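PDB 7C7D: alpha-1,3-glucanase from Streptomyces thermodiastaticus, which hydrolyses the alpha-1,3-glucosidic linkages of alpha-1,3-glucan as a thermostable glycoside hydrolase of family GH87. Local coordinates for residues F370-D376 with T397-L403; I432-K438 with R475-S481; T493-S497 with A523-G528. All blocks are in the same frame, centred on the assembly; numbering follows the deposited sequence.

The three contacts are pairings between neighbouring coils of one right-handed parallel beta-helix. They follow one another along the chain without interleaving: 370-376 with 397-403, then 432-438 with 475-481, then 493-497 with 523-528. Contacts 1 and 3 reach the same long parallel sheet, with centres about 20 Å apart and nearest atoms about 11 Å apart. Contact 2 belongs to another parallel sheet of the helix; its centre lies about 20 Å from that of contact 1 and 22 Å from that of contact 3. Strand 474-477 of contact 2 is followed directly by strand 486-495 of contact 3, so one coil supplies both. Repeated parallel pairing thus builds the elongated catalytic scaffold.

Contact 1. Residues F370-D376 with T397-L403; sequences FLRNQGD and TITQPNL
The F370 ring overlaps two threonine methyls of the next coil: F370 CD1 is 3.8 Å from T397 CG2, and F370 CZ is 3.8 Å from T399 CG2. A t rotamer at chi1 carries the ring there. Strands 370-372 and 397-399 run parallel, their axes 4.8 Å apart at an angle of 4°, in the register F370-T397, L371-I398, R372-T399. Backbone hydrogen bonds join the segments: L371 N to T397 O and T399 N to L371 O (both 2.9 Å), continued by N373 N to T399 O (3.2 Å). F370, R372, T397 and T399 share one face; L371 and I398 occupy the other, where CD1 of L371 meets CG1 of I398 at 3.9 Å. A water lies 2.9 Å from R372 NE and 2.8 Å from T399 OG1, while R372 NH1 forms a salt bridge with D194 and a hydrogen bond with N164. Both segments then turn alike, N373 (phi/psi 66/50) and Q400 (58/54) adopting left-handed conformations. Beyond the turn they stay matched, Q374-P401 to D376-L403, with CA separations of 4.6 to 5.1 Å. N402 N donates a hydrogen bond to Q374 O at 2.7 Å, and N402 ND2 another to N373 OD1 at 2.9 Å; N373 ND2 hydrogen-bonds D349. A second water accepts from Q374 N (3.1 Å) and donates to Q374 OE1 (2.7 Å) and T399 O (3.0 Å), while Q374 NE2 hydrogen-bonds T350. Equivalent strands followed by turns that each begin with a residue in the left-handed region, stacked in register, are the signature of successive coils in a pectate lyase-like parallel beta-helix.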
loop_
_atom_site.group_PDB
_atom_site.type_symbol
_atom_site.label_atom_id
_atom_site.label_comp_id
_atom_site.label_asym_id
_atom_site.label_seq_id
_atom_site.Cartn_x
_atom_site.Cartn_y
_atom_site.Cartn_z
ATOM N N PHE A 370 -4.123 -4.022 -4.949
ATOM C CA PHE A 370 -4.652 -3.689 -3.634
ATOM C C PHE A 370 -3.554 -3.900 -2.605
ATOM O O PHE A 370 -2.957 -4.984 -2.552
ATOM C CB PHE A 370 -5.851 -4.574 -3.286
ATOM C CG PHE A 370 -6.424 -4.291 -1.932
ATOM C CD1 PHE A 370 -7.148 -3.133 -1.713
ATOM C CD2 PHE A 370 -6.205 -5.150 -0.862
ATOM C CE1 PHE A 370 -7.665 -2.842 -0.471
ATOM C CE2 PHE A 370 -6.725 -4.860 0.390
ATOM C CZ PHE A 370 -7.457 -3.711 0.587
ATOM N N LEU A 371 -3.299 -2.873 -1.791
ATOM C CA LEU A 371 -2.240 -2.894 -0.786
ATOM C C LEU A 371 -2.826 -2.487 0.557
ATOM O O LEU A 371 -3.383 -1.390 0.684
ATOM C CB LEU A 371 -1.103 -1.944 -1.178
ATOM C CG LEU A 371 -0.346 -2.344 -2.455
ATOM C CD1 LEU A 371 -0.770 -1.502 -3.671
ATOM C CD2 LEU A 371 1.151 -2.242 -2.223
ATOM N N ARG A 372 -2.711 -3.376 1.555
ATOM C CA ARG A 372 -3.168 -3.099 2.908
ATOM C C ARG A 372 -2.069 -3.473 3.892
ATOM O O ARG A 372 -1.457 -4.537 3.772
ATOM C CB ARG A 372 -4.432 -3.909 3.240
ATOM C CG ARG A 372 -4.899 -3.785 4.683
ATOM C CD ARG A 372 -6.099 -4.680 4.978
ATOM N NE ARG A 372 -7.352 -4.152 4.426
ATOM C CZ ARG A 372 -8.322 -4.916 3.941
ATOM N NH1 ARG A 372 -8.180 -6.232 3.915
ATOM N NH2 ARG A 372 -9.429 -4.362 3.461
ATOM N N ASN A 373 -1.839 -2.611 4.881
ATOM C CA ASN A 373 -0.983 -2.944 6.028
ATOM C C ASN A 373 0.482 -3.154 5.626
ATOM O O ASN A 373 1.111 -4.154 5.985
ATOM C CB ASN A 373 -1.526 -4.139 6.827
ATOM C CG ASN A 373 -0.853 -4.308 8.184
ATOM O OD1 ASN A 373 -0.374 -3.345 8.788
ATOM N ND2 ASN A 373 -0.839 -5.544 8.677
ATOM N N GLN A 374 1.022 -2.195 4.876
ATOM C CA GLN A 374 2.455 -2.108 4.646
ATOM C C GLN A 374 3.104 -1.425 5.842
ATOM O O GLN A 374 2.458 -0.657 6.558
ATOM C CB GLN A 374 2.739 -1.313 3.367
ATOM C CG GLN A 374 2.604 -2.122 2.089
ATOM C CD GLN A 374 1.287 -2.874 1.998
ATOM O OE1 GLN A 374 0.223 -2.273 1.792
ATOM N NE2 GLN A 374 1.342 -4.197 2.147
ATOM N N GLY A 375 4.384 -1.714 6.069
ATOM C CA GLY A 375 5.104 -1.150 7.194
ATOM C C GLY A 375 5.881 0.115 6.899
ATOM O O GLY A 375 6.660 0.571 7.741
ATOM N N ASP A 376 5.713 0.682 5.715
ATOM C CA ASP A 376 6.392 1.883 5.257
ATOM C C ASP A 376 5.659 2.257 3.971
ATOM O O ASP A 376 4.563 1.739 3.739
ATOM C CB ASP A 376 7.868 1.561 5.021
ATOM C CG ASP A 376 8.774 2.770 5.172
ATOM O OD1 ASP A 376 8.513 3.806 4.529
ATOM O OD2 ASP A 376 9.763 2.682 5.931
ATOM N N THR A 397 -5.363 0.696 -5.125
ATOM C CA THR A 397 -6.054 0.999 -3.877
ATOM C C THR A 397 -5.123 0.658 -2.731
ATOM O O THR A 397 -4.637 -0.478 -2.644
ATOM C CB THR A 397 -7.370 0.231 -3.774
ATOM O OG1 THR A 397 -8.240 0.700 -4.812
ATOM C CG2 THR A 397 -8.048 0.466 -2.426
ATOM N N ILE A 398 -4.878 1.645 -1.868
ATOM C CA ILE A 398 -3.912 1.543 -0.785
ATOM C C ILE A 398 -4.613 1.935 0.505
ATOM O O ILE A 398 -5.308 2.958 0.554
ATOM C CB ILE A 398 -2.718 2.483 -1.043
ATOM C CG1 ILE A 398 -1.906 2.003 -2.251
ATOM C CG2 ILE A 398 -1.864 2.658 0.210
ATOM C CD1 ILE A 398 -1.035 3.069 -2.866
ATOM N N THR A 399 -4.415 1.141 1.555
ATOM C CA THR A 399 -4.993 1.452 2.847
ATOM C C THR A 399 -4.007 1.132 3.962
ATOM O O THR A 399 -3.337 0.091 3.948
ATOM C CB THR A 399 -6.324 0.715 3.070
ATOM O OG1 THR A 399 -6.704 0.820 4.444
ATOM C CG2 THR A 399 -6.247 -0.757 2.686
ATOM N N GLN A 400 -3.906 2.049 4.902
ATOM C CA GLN A 400 -3.221 1.806 6.168
ATOM C C GLN A 400 -1.752 1.393 6.055
ATOM O O GLN A 400 -1.337 0.399 6.670
ATOM C CB GLN A 400 -4.028 0.830 7.033
ATOM C CG GLN A 400 -5.155 1.521 7.797
ATOM C CD GLN A 400 -4.648 2.475 8.880
ATOM O OE1 GLN A 400 -3.438 2.565 9.131
ATOM N NE2 GLN A 400 -5.570 3.181 9.538
ATOM N N PRO A 401 -0.908 2.158 5.360
ATOM C CA PRO A 401 0.535 2.003 5.598
ATOM C C PRO A 401 0.817 2.453 7.027
ATOM O O PRO A 401 0.296 3.476 7.478
ATOM C CB PRO A 401 1.168 2.938 4.560
ATOM C CG PRO A 401 0.131 4.017 4.355
ATOM C CD PRO A 401 -1.212 3.338 4.518
ATOM N N ASN A 402 1.621 1.668 7.761
ATOM C CA ASN A 402 1.736 1.896 9.204
ATOM C C ASN A 402 2.454 3.198 9.519
ATOM O O ASN A 402 2.218 3.803 10.575
ATOM C CB ASN A 402 2.588 0.821 9.880
ATOM C CG ASN A 402 2.092 -0.598 9.683
ATOM O OD1 ASN A 402 2.908 -1.522 9.706
ATOM N ND2 ASN A 402 0.792 -0.792 9.524
ATOM N N LEU A 403 3.394 3.583 8.664
ATOM C CA LEU A 403 4.146 4.818 8.784
ATOM C C LEU A 403 4.502 5.238 7.363
ATOM O O LEU A 403 4.426 4.440 6.426
ATOM C CB LEU A 403 5.381 4.630 9.675
ATOM C CG LEU A 403 6.382 3.544 9.305
ATOM C CD1 LEU A 403 7.485 4.100 8.415
ATOM C CD2 LEU A 403 6.976 2.901 10.562
HETATM O O HOH W 1 -7.368 -1.576 5.772
HETATM O O HOH W 2 -0.439 -0.022 3.192
#

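Contact 2. Residues I432-K438 with R475-S481; sequences IAISNQK and RVDSYDS
R475, N436 and Q437 bury the most surface here, 84, 82 and 69 Å². R475 opens the register A433-R475, I434-V476, S435-D477 between parallel strands 432-435 and 475-477, whose axes approach to 4.7 Å and cross at -20°. Its N donates to I432 O, its O accepts from I434 N, and D477 N donates to I434 O, each at 2.9 Å. With chi1 p, the guanidinium has A433 CB over one face, 3.6 Å from NH1 of R475; R475 NE forms a salt bridge with D477 OD2 (3.1 Å), D477 OD1 accepts from G507 N, and R475 NH1 hydrogen-bonds S430 and N405.

N436 continues the pairing past the strand. N436 N donates to D477 O (2.9 Å), N436 O accepts from D480 N (3.1 Å), and N436 ND2 donates a hydrogen bond to S481 O (3.2 Å), while its OD1 is held by L446 N.

Q437, with chi1 and chi2 both t, places CG 3.8 Å from the centroid of the Y479 ring, 14° off its normal, a CH-pi contact. S435 OG accepts from Q437 N (2.9 Å), an ST turn. One water joins S435 OG (2.7 Å), Q437 OE1 (2.7 Å), R475 NH2 (3.0 Å) and D477 OD2 (2.8 Å). K438 N donates to D480 OD2 at 2.9 Å. Such in-register parallel strands running into hydrogen-bonded turns are characteristic of adjacent coils of a parallel beta-helix.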
loop_
_atom_site.group_PDB
_atom_site.type_symbol
_atom_site.label_atom_id
_atom_site.label_comp_id
_atom_site.label_asym_id
_atom_site.label_seq_id
_atom_site.Cartn_x
_atom_site.Cartn_y
_atom_site.Cartn_z
ATOM N N ILE A 432 0.075 11.142 -0.684
ATOM C CA ILE A 432 1.040 11.159 -1.776
ATOM C C ILE A 432 2.144 12.146 -1.425
ATOM O O ILE A 432 1.865 13.279 -1.014
ATOM C CB ILE A 432 0.389 11.563 -3.115
ATOM C CG1 ILE A 432 -0.604 10.498 -3.579
ATOM C CG2 ILE A 432 1.452 11.821 -4.182
ATOM C CD1 ILE A 432 -1.476 10.920 -4.766
ATOM N N ALA A 433 3.398 11.727 -1.606
ATOM C CA ALA A 433 4.550 12.605 -1.474
ATOM C C ALA A 433 5.322 12.633 -2.786
ATOM O O ALA A 433 5.681 11.580 -3.322
ATOM C CB ALA A 433 5.466 12.125 -0.348
ATOM N N ILE A 434 5.558 13.842 -3.302
ATOM C CA ILE A 434 6.406 14.077 -4.468
ATOM C C ILE A 434 7.632 14.804 -3.929
ATOM O O ILE A 434 7.514 15.937 -3.447
ATOM C CB ILE A 434 5.684 14.918 -5.536
ATOM C CG1 ILE A 434 4.333 14.295 -5.927
ATOM C CG2 ILE A 434 6.602 15.161 -6.752
ATOM C CD1 ILE A 434 4.419 12.880 -6.479
ATOM N N SER A 435 8.793 14.149 -3.936
ATOM C CA SER A 435 9.854 14.551 -3.022
ATOM C C SER A 435 11.241 14.508 -3.650
ATOM O O SER A 435 11.556 13.629 -4.461
ATOM C CB SER A 435 9.835 13.632 -1.805
ATOM O OG SER A 435 10.893 13.962 -0.933
ATOM N N ASN A 436 12.080 15.456 -3.219
ATOM C CA ASN A 436 13.514 15.465 -3.493
ATOM C C ASN A 436 14.344 15.074 -2.266
ATOM O O ASN A 436 15.506 15.476 -2.140
ATOM C CB ASN A 436 13.962 16.817 -4.053
ATOM C CG ASN A 436 13.805 16.904 -5.562
ATOM O OD1 ASN A 436 13.768 15.882 -6.254
ATOM N ND2 ASN A 436 13.732 18.130 -6.087
ATOM N N GLN A 437 13.767 14.296 -1.349
ATOM C CA GLN A 437 14.520 13.738 -0.226
ATOM C C GLN A 437 15.369 12.582 -0.740
ATOM O O GLN A 437 14.839 11.602 -1.274
ATOM C CB GLN A 437 13.558 13.265 0.862
ATOM C CG GLN A 437 14.257 12.824 2.146
ATOM C CD GLN A 437 13.304 12.625 3.313
ATOM O OE1 GLN A 437 12.086 12.659 3.152
ATOM N NE2 GLN A 437 13.863 12.396 4.500
ATOM N N LYS A 438 16.685 12.690 -0.584
ATOM C CA LYS A 438 17.563 11.752 -1.278
ATOM C C LYS A 438 17.845 10.470 -0.502
ATOM O O LYS A 438 17.958 9.399 -1.112
ATOM C CB LYS A 438 18.870 12.435 -1.689
ATOM C CG LYS A 438 19.766 12.846 -0.552
ATOM C CD LYS A 438 20.975 13.579 -1.098
ATOM C CE LYS A 438 21.886 14.055 0.009
ATOM N NZ LYS A 438 23.080 14.731 -0.557
ATOM N N ARG A 475 1.784 16.133 -0.505
ATOM C CA ARG A 475 2.867 17.086 -0.337
ATOM C C ARG A 475 3.842 17.063 -1.501
ATOM O O ARG A 475 4.099 16.019 -2.110
ATOM C CB ARG A 475 3.604 16.938 0.999
ATOM C CG ARG A 475 4.633 15.840 1.075
ATOM C CD ARG A 475 5.380 15.939 2.417
ATOM N NE ARG A 475 6.508 15.016 2.465
ATOM C CZ ARG A 475 6.397 13.729 2.769
ATOM N NH1 ARG A 475 5.219 13.206 3.093
ATOM N NH2 ARG A 475 7.480 12.961 2.756
ATOM N N VAL A 476 4.362 18.252 -1.804
ATOM C CA VAL A 476 5.523 18.439 -2.665
ATOM C C VAL A 476 6.637 18.945 -1.765
ATOM O O VAL A 476 6.471 19.955 -1.069
ATOM C CB VAL A 476 5.242 19.416 -3.819
ATOM C CG1 VAL A 476 6.477 19.550 -4.704
ATOM C CG2 VAL A 476 4.040 18.949 -4.631
ATOM N N ASP A 477 7.768 18.234 -1.765
ATOM C CA ASP A 477 8.780 18.366 -0.719
ATOM C C ASP A 477 10.153 18.556 -1.360
ATOM O O ASP A 477 10.764 17.600 -1.844
ATOM C CB ASP A 477 8.729 17.114 0.148
ATOM C CG ASP A 477 9.509 17.239 1.442
ATOM O OD1 ASP A 477 10.375 18.136 1.560
ATOM O OD2 ASP A 477 9.256 16.401 2.348
ATOM N N SER A 478 10.652 19.792 -1.351
ATOM C CA SER A 478 11.958 20.120 -1.925
ATOM C C SER A 478 13.081 19.852 -0.914
ATOM O O SER A 478 13.891 20.722 -0.582
ATOM C CB SER A 478 11.952 21.580 -2.349
ATOM O OG SER A 478 11.591 22.383 -1.236
ATOM N N TYR A 479 13.138 18.605 -0.436
ATOM C CA TYR A 479 13.887 18.309 0.783
ATOM C C TYR A 479 15.382 18.583 0.619
ATOM O O TYR A 479 15.969 19.369 1.372
ATOM C CB TYR A 479 13.611 16.867 1.209
ATOM C CG TYR A 479 14.071 16.522 2.610
ATOM C CD1 TYR A 479 15.426 16.433 2.923
ATOM C CD2 TYR A 479 13.151 16.261 3.618
ATOM C CE1 TYR A 479 15.848 16.116 4.195
ATOM C CE2 TYR A 479 13.570 15.933 4.900
ATOM C CZ TYR A 479 14.922 15.868 5.178
ATOM O OH TYR A 479 15.369 15.546 6.442
ATOM N N ASP A 480 16.028 17.931 -0.345
ATOM C CA ASP A 480 17.459 18.126 -0.550
ATOM C C ASP A 480 17.797 18.982 -1.762
ATOM O O ASP A 480 18.974 19.313 -1.957
ATOM C CB ASP A 480 18.192 16.777 -0.623
ATOM C CG ASP A 480 18.275 16.096 0.732
ATOM O OD1 ASP A 480 18.889 16.681 1.654
ATOM O OD2 ASP A 480 17.707 14.993 0.880
ATOM N N SER A 481 16.806 19.363 -2.566
ATOM C CA SER A 481 17.038 20.233 -3.709
ATOM C C SER A 481 15.704 20.803 -4.170
ATOM O O SER A 481 14.638 20.258 -3.875
ATOM C CB SER A 481 17.751 19.501 -4.855
ATOM O OG SER A 481 16.942 18.466 -5.390
HETATM O O HOH W 3 10.148 13.880 1.656
HETATM O O HOH W 4 17.531 16.124 -4.107
#

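Contact 3. Residues T493-S497 with A523-G528; sequences TITDS and AVKNTG
Strands 493-495 and 523-527 run almost exactly parallel, their axes 4.8 Å apart at an angle of 3°, as neighbouring rungs of the parallel beta-helix. The register is T493-A523, I494-V524, T495-K525, D496-N526 and S497-T527, with CA separations of 4.8 to 4.9 Å throughout. The hydrogen-bond ladder runs I494 N to A523 O, K525 N to I494 O and D496 N to K525 O, all 2.9 Å, with angles at hydrogen of 161° to 167°. CA-H...O contacts accompany it, V524 CA lying 3.3 Å from I494 O. D496 (phi/psi 61/40) and N526 (58/61) both take left-handed conformations, so the two segments bend at the same level; beyond the bend G528 N donates to S497 O at 2.8 Å.

The side chains alternate between two faces. I494 (m at chi1) and V524 (t) point to the interior, where CB of I494 lies 4.4 Å from CG2 of V524 and both side chains touch F502 of strand 502-505. This apolar pair places the contact against another wall of the helix. T493, T495, A523 and K525 line the opposite, more exposed face; in the conformer given, NZ of K525 approaches CG2 of T495 to 3.8 Å. A water there is hydrogen-bonded to T495 OG1 (2.8 Å) and donates to A523 O (2.9 Å). At the bend a second water accepts from S497 N (3.2 Å), donates to K525 O (3.0 Å) and bonds T527 OG1 (2.8 Å). A third donates to both S497 O (2.9 Å) and N526 O (2.8 Å).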
loop_
_atom_site.group_PDB
_atom_site.type_symbol
_atom_site.label_atom_id
_atom_site.label_comp_id
_atom_site.label_asym_id
_atom_site.label_seq_id
_atom_site.Cartn_x
_atom_site.Cartn_y
_atom_site.Cartn_z
ATOM N N THR A 493 -9.263 14.460 -5.450
ATOM C CA THR A 493 -10.311 14.463 -4.437
ATOM C C THR A 493 -9.636 14.220 -3.095
ATOM O O THR A 493 -8.937 13.217 -2.931
ATOM C CB THR A 493 -11.343 13.380 -4.743
ATOM O OG1 THR A 493 -11.934 13.655 -6.017
ATOM C CG2 THR A 493 -12.428 13.329 -3.683
ATOM N N ILE A 494 -9.813 15.149 -2.159
ATOM C CA ILE A 494 -9.187 15.071 -0.840
ATOM C C ILE A 494 -10.293 15.199 0.200
ATOM O O ILE A 494 -10.965 16.235 0.269
ATOM C CB ILE A 494 -8.097 16.140 -0.639
ATOM C CG1 ILE A 494 -7.034 16.035 -1.742
ATOM C CG2 ILE A 494 -7.484 15.999 0.740
ATOM C CD1 ILE A 494 -5.888 17.027 -1.627
ATOM N N THR A 495 -10.502 14.143 0.987
ATOM C CA THR A 495 -11.688 14.033 1.824
ATOM C C THR A 495 -11.296 13.668 3.249
ATOM O O THR A 495 -10.531 12.717 3.465
ATOM C CB THR A 495 -12.615 12.955 1.253
ATOM O OG1 THR A 495 -12.914 13.284 -0.109
ATOM C CG2 THR A 495 -13.912 12.834 2.058
ATOM N N ASP A 496 -11.826 14.420 4.215
ATOM C CA ASP A 496 -11.714 14.071 5.631
ATOM C C ASP A 496 -10.259 14.025 6.094
ATOM O O ASP A 496 -9.856 13.152 6.866
ATOM C CB ASP A 496 -12.449 12.764 5.948
ATOM C CG ASP A 496 -13.938 12.838 5.633
ATOM O OD1 ASP A 496 -14.490 13.952 5.576
ATOM O OD2 ASP A 496 -14.569 11.776 5.442
ATOM N N SER A 497 -9.462 14.971 5.620
ATOM C CA SER A 497 -8.067 15.032 6.035
ATOM C C SER A 497 -7.986 15.493 7.484
ATOM O O SER A 497 -8.607 16.499 7.842
ATOM C CB SER A 497 -7.317 16.038 5.180
ATOM O OG SER A 497 -7.379 15.715 3.809
ATOM N N ALA A 523 -11.537 18.626 -5.491
ATOM C CA ALA A 523 -12.704 18.621 -4.617
ATOM C C ALA A 523 -12.190 18.292 -3.225
ATOM O O ALA A 523 -11.781 17.156 -2.960
ATOM C CB ALA A 523 -13.723 17.582 -5.076
ATOM N N VAL A 524 -12.178 19.290 -2.349
ATOM C CA VAL A 524 -11.578 19.181 -1.025
ATOM C C VAL A 524 -12.700 19.341 -0.012
ATOM O O VAL A 524 -13.402 20.354 -0.012
ATOM C CB VAL A 524 -10.489 20.247 -0.824
ATOM C CG1 VAL A 524 -9.857 20.121 0.548
ATOM C CG2 VAL A 524 -9.425 20.150 -1.921
ATOM N N LYS A 525 -12.878 18.351 0.848
ATOM C CA LYS A 525 -13.999 18.342 1.775
ATOM C C LYS A 525 -13.527 17.944 3.164
ATOM O O LYS A 525 -12.779 16.970 3.323
ATOM C CB LYS A 525 -15.088 17.370 1.308
ATOM C CG LYS A 525 -15.870 17.840 0.089
ATOM C CD LYS A 525 -17.008 16.883 -0.262
ATOM C CE LYS A 525 -17.622 16.245 0.978
ATOM N NZ LYS A 525 -17.068 14.885 1.251
ATOM N N ASN A 526 -13.975 18.705 4.166
ATOM C CA ASN A 526 -13.753 18.390 5.578
ATOM C C ASN A 526 -12.266 18.265 5.910
ATOM O O ASN A 526 -11.780 17.228 6.361
ATOM C CB ASN A 526 -14.543 17.153 6.014
ATOM C CG ASN A 526 -16.029 17.303 5.784
ATOM O OD1 ASN A 526 -16.736 16.317 5.584
ATOM N ND2 ASN A 526 -16.515 18.542 5.814
ATOM N N THR A 527 -11.553 19.360 5.692
ATOM C CA THR A 527 -10.130 19.447 5.984
ATOM C C THR A 527 -9.955 19.959 7.406
ATOM O O THR A 527 -10.529 20.985 7.777
ATOM C CB THR A 527 -9.479 20.413 4.994
ATOM O OG1 THR A 527 -9.740 19.972 3.655
ATOM C CG2 THR A 527 -7.988 20.499 5.207
ATOM N N GLY A 528 -9.162 19.245 8.203
ATOM C CA GLY A 528 -9.029 19.609 9.605
ATOM C C GLY A 528 -8.419 20.982 9.820
ATOM O O GLY A 528 -8.870 21.748 10.679
HETATM O O HOH W 5 -13.680 15.647 -1.403
HETATM O O HOH W 6 -9.764 17.149 3.312
HETATM O O HOH W 7 -11.248 16.326 8.992
#